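Local coordinates for protein 11R-lipoxygenase (Gersemia fruticosa, PDB 3VF1) that probably oxygenates polyunsaturated fatty acids at a non-heme iron centre, as a calcium-regulated lipoxygenase, at residues 105-110 with 116-121. Numbering follows the deposited sequence.
Sequences IIEKID and SNKYIF
Lys108 O is gripped by two groups of the facing strand: Asn117 N donates a hydrogen bond of 2.9 Å to it, and the CA-H of Ser116 adds a weaker contact. Asn117 O is held likewise, taking the N-H of Lys108 and, from Glu107 CA at 3.5 Å, a CA-H...O contact. Ile106 and Tyr119 form the next hydrogen-bonded pair, in which Tyr119 N reaches Ile106 O at 3.0 Å with an N-H...O angle of 152°. That same oxygen lies in the plane of the Tyr119 ring, at its CD1 edge. Strands 100-109 and 116-124 form an antiparallel hairpin at the margin of one sheet of the PLAT beta sandwich, away from the iron site. Ile106 and the ring of Phe121 pack on Ile83 and Ile86 of the other sheet, and Ile106 CD1 meets Phe121 CE1 at 3.8 Å; bulky apolar groups suit this interior. Lys108 shares the face of Ile106: its CG, between the backbone N and the carbonyl carbon (chi1 68°), lies 3.9 Å from Tyr119 CE1, and two further bends bring NZ of this buried lysine to Gly81 O. Its methylenes thus pack against the ring while Gly81 O accepts a hydrogen bond from NZ, which gives this polar end a partner; the bond to Ile109 O is weak. The other face carries Glu107 and Lys118, suited to a more open surface; their opposite charges probably attract, although Glu107 OE1 and Lys118 NZ remain 4.8 Å apart. Further along this face, Ile105 and Ile120 lie side by side, the Ile120 CD1 methyl resting 3.6 Å from Ile105 CG1 and almost as near CG2.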
ATOM      1  N   ILE A 105      -2.433  -7.111 -32.166  1.00 51.44           N
ATOM      2  CA  ILE A 105      -1.382  -6.792 -33.122  1.00 50.66           C
ATOM      3  C   ILE A 105      -1.927  -6.875 -34.540  1.00 57.04           C
ATOM      4  O   ILE A 105      -2.349  -7.940 -34.990  1.00 58.72           O
ATOM      5  CB  ILE A 105      -0.198  -7.764 -32.996  1.00 52.84           C
ATOM      6  CG1 ILE A 105       0.322  -7.783 -31.557  1.00 55.10           C
ATOM      7  CG2 ILE A 105       0.907  -7.380 -33.972  1.00 54.14           C
ATOM      8  CD1 ILE A 105       1.363  -8.849 -31.299  1.00 55.05           C
ATOM      9  N   ILE A 106      -1.915  -5.749 -35.245  1.00 58.33           N
ATOM     10  CA  ILE A 106      -2.437  -5.696 -36.605  1.00 61.33           C
ATOM     11  C   ILE A 106      -1.322  -5.412 -37.601  1.00 61.09           C
ATOM     12  O   ILE A 106      -0.769  -4.313 -37.630  1.00 65.82           O
ATOM     13  CB  ILE A 106      -3.518  -4.612 -36.742  1.00 57.33           C
ATOM     14  CG1 ILE A 106      -4.620  -4.832 -35.703  1.00 56.50           C
ATOM     15  CG2 ILE A 106      -4.096  -4.618 -38.150  1.00 65.84           C
ATOM     16  CD1 ILE A 106      -5.690  -3.763 -35.705  1.00 54.89           C
ATOM     17  N   GLU A 107      -0.993  -6.408 -38.417  1.00 64.67           N
ATOM     18  CA  GLU A 107       0.024  -6.244 -39.448  1.00 70.44           C
ATOM     19  C   GLU A 107      -0.620  -5.928 -40.794  1.00 75.55           C
ATOM     20  O   GLU A 107      -1.584  -6.577 -41.201  1.00 74.76           O
ATOM     21  CB  GLU A 107       0.889  -7.500 -39.562  1.00 70.30           C
ATOM     22  CG  GLU A 107       1.955  -7.409 -40.644  1.00 79.14           C
ATOM     23  CD  GLU A 107       2.950  -8.552 -40.588  1.00 81.56           C
ATOM     24  OE1 GLU A 107       2.759  -9.469 -39.760  1.00 84.40           O
ATOM     25  OE2 GLU A 107       3.925  -8.531 -41.368  1.00 78.23           O
ATOM     26  N   LYS A 108      -0.080  -4.923 -41.475  1.00 79.71           N
ATOM     27  CA  LYS A 108      -0.600  -4.504 -42.769  1.00 75.12           C
ATOM     28  C   LYS A 108       0.525  -3.932 -43.618  1.00 78.74           C
ATOM     29  O   LYS A 108       1.698  -4.052 -43.269  1.00 75.01           O
ATOM     30  CB  LYS A 108      -1.695  -3.455 -42.583  1.00 72.78           C
ATOM     31  CG  LYS A 108      -1.190  -2.124 -42.052  1.00 74.75           C
ATOM     32  CD  LYS A 108      -2.308  -1.095 -41.960  1.00 73.85           C
ATOM     33  CE  LYS A 108      -2.718  -0.571 -43.329  1.00 76.51           C
ATOM     34  NZ  LYS A 108      -1.660   0.264 -43.967  1.00 77.58           N
ATOM     35  N   ILE A 109       0.163  -3.309 -44.736  1.00 87.85           N
ATOM     36  CA  ILE A 109       1.144  -2.684 -45.616  1.00 84.41           C
ATOM     37  C   ILE A 109       0.645  -1.339 -46.129  1.00 78.79           C
ATOM     38  O   ILE A 109      -0.486  -1.224 -46.598  1.00 78.80           O
ATOM     39  CB  ILE A 109       1.493  -3.591 -46.816  1.00 85.25           C
ATOM     40  CG1 ILE A 109       0.216  -4.046 -47.526  1.00 87.88           C
ATOM     41  CG2 ILE A 109       2.307  -4.789 -46.355  1.00 81.47           C
ATOM     42  CD1 ILE A 109       0.444  -5.044 -48.642  1.00 86.69           C
ATOM     43  N   ASP A 110       1.498  -0.324 -46.031  1.00 79.43           N
ATOM     44  CA  ASP A 110       1.155   1.014 -46.506  1.00 80.46           C
ATOM     45  C   ASP A 110       1.297   1.100 -48.023  1.00 85.65           C
ATOM     46  O   ASP A 110       2.400   0.997 -48.561  1.00 81.08           O
ATOM     47  CB  ASP A 110       2.025   2.079 -45.825  1.00 80.83           C
ATOM     48  CG  ASP A 110       3.499   1.709 -45.798  1.00 88.03           C
ATOM     49  OD1 ASP A 110       3.906   0.795 -46.548  1.00 86.06           O
ATOM     50  OD2 ASP A 110       4.256   2.334 -45.025  1.00 83.83           O
ATOM     51  N   SER A 116       5.622  -3.923 -44.707  1.00 82.89           N
ATOM     52  CA  SER A 116       4.888  -4.616 -43.656  1.00 82.12           C
ATOM     53  C   SER A 116       5.098  -3.920 -42.314  1.00 77.56           C
ATOM     54  O   SER A 116       6.209  -3.899 -41.784  1.00 73.51           O
ATOM     55  CB  SER A 116       5.326  -6.080 -43.568  1.00 80.63           C
ATOM     56  OG  SER A 116       6.725  -6.192 -43.367  1.00 84.63           O
ATOM     57  N   ASN A 117       4.025  -3.351 -41.770  1.00 76.49           N
ATOM     58  CA  ASN A 117       4.096  -2.617 -40.510  1.00 77.74           C
ATOM     59  C   ASN A 117       3.132  -3.163 -39.462  1.00 75.99           C
ATOM     60  O   ASN A 117       1.958  -3.395 -39.746  1.00 72.90           O
ATOM     61  CB  ASN A 117       3.804  -1.135 -40.744  1.00 77.31           C
ATOM     62  CG  ASN A 117       4.876  -0.455 -41.570  1.00 80.62           C
ATOM     63  OD1 ASN A 117       6.035  -0.870 -41.568  1.00 77.12           O
ATOM     64  ND2 ASN A 117       4.496   0.601 -42.281  1.00 81.88           N
ATOM     65  N   LYS A 118       3.639  -3.358 -38.248  1.00 76.16           N
ATOM     66  CA  LYS A 118       2.827  -3.859 -37.145  1.00 68.65           C
ATOM     67  C   LYS A 118       2.371  -2.722 -36.236  1.00 62.83           C
ATOM     68  O   LYS A 118       3.150  -1.832 -35.897  1.00 59.87           O
ATOM     69  CB  LYS A 118       3.613  -4.885 -36.327  1.00 68.51           C
ATOM     70  CG  LYS A 118       3.971  -6.145 -37.095  1.00 77.27           C
ATOM     71  CD  LYS A 118       4.801  -7.091 -36.244  1.00 74.37           C
ATOM     72  CE  LYS A 118       5.153  -8.359 -37.005  1.00 75.33           C
ATOM     73  NZ  LYS A 118       6.022  -9.269 -36.209  1.00 83.35           N
ATOM     74  N   TYR A 119       1.103  -2.763 -35.844  1.00 59.42           N
ATOM     75  CA  TYR A 119       0.544  -1.772 -34.934  1.00 57.11           C
ATOM     76  C   TYR A 119       0.079  -2.453 -33.651  1.00 58.48           C
ATOM     77  O   TYR A 119      -0.951  -3.128 -33.635  1.00 55.97           O
ATOM     78  CB  TYR A 119      -0.622  -1.039 -35.600  1.00 58.48           C
ATOM     79  CG  TYR A 119      -0.209  -0.234 -36.813  1.00 66.01           C
ATOM     80  CD1 TYR A 119       0.147  -0.863 -37.998  1.00 70.69           C
ATOM     81  CD2 TYR A 119      -0.176   1.154 -36.771  1.00 68.88           C
ATOM     82  CE1 TYR A 119       0.527  -0.133 -39.108  1.00 72.66           C
ATOM     83  CE2 TYR A 119       0.203   1.893 -37.878  1.00 71.62           C
ATOM     84  CZ  TYR A 119       0.552   1.244 -39.043  1.00 74.89           C
ATOM     85  OH  TYR A 119       0.930   1.969 -40.148  1.00 75.79           O
ATOM     86  N   ILE A 120       0.847  -2.273 -32.580  1.00 55.55           N
ATOM     87  CA  ILE A 120       0.546  -2.913 -31.305  1.00 47.48           C
ATOM     88  C   ILE A 120      -0.460  -2.080 -30.516  1.00 46.18           C
ATOM     89  O   ILE A 120      -0.334  -0.859 -30.427  1.00 46.15           O
ATOM     90  CB  ILE A 120       1.813  -3.092 -30.445  1.00 49.00           C
ATOM     91  CG1 ILE A 120       2.965  -3.659 -31.281  1.00 48.03           C
ATOM     92  CG2 ILE A 120       1.523  -3.996 -29.257  1.00 53.71           C
ATOM     93  CD1 ILE A 120       2.723  -5.058 -31.792  1.00 55.19           C
ATOM     94  N   PHE A 121      -1.453  -2.748 -29.941  1.00 45.37           N
ATOM     95  CA  PHE A 121      -2.479  -2.070 -29.159  1.00 48.77           C
ATOM     96  C   PHE A 121      -2.567  -2.658 -27.753  1.00 49.06           C
ATOM     97  O   PHE A 121      -3.321  -3.602 -27.518  1.00 46.15           O
ATOM     98  CB  PHE A 121      -3.832  -2.174 -29.863  1.00 47.74           C
ATOM     99  CG  PHE A 121      -3.861  -1.516 -31.210  1.00 45.98           C
ATOM    100  CD1 PHE A 121      -3.460  -2.205 -32.341  1.00 49.95           C
ATOM    101  CD2 PHE A 121      -4.282  -0.205 -31.347  1.00 47.58           C
ATOM    102  CE1 PHE A 121      -3.481  -1.601 -33.580  1.00 47.88           C
ATOM    103  CE2 PHE A 121      -4.304   0.403 -32.585  1.00 48.49           C
ATOM    104  CZ  PHE A 121      -3.903  -0.298 -33.702  1.00 48.50           C
TER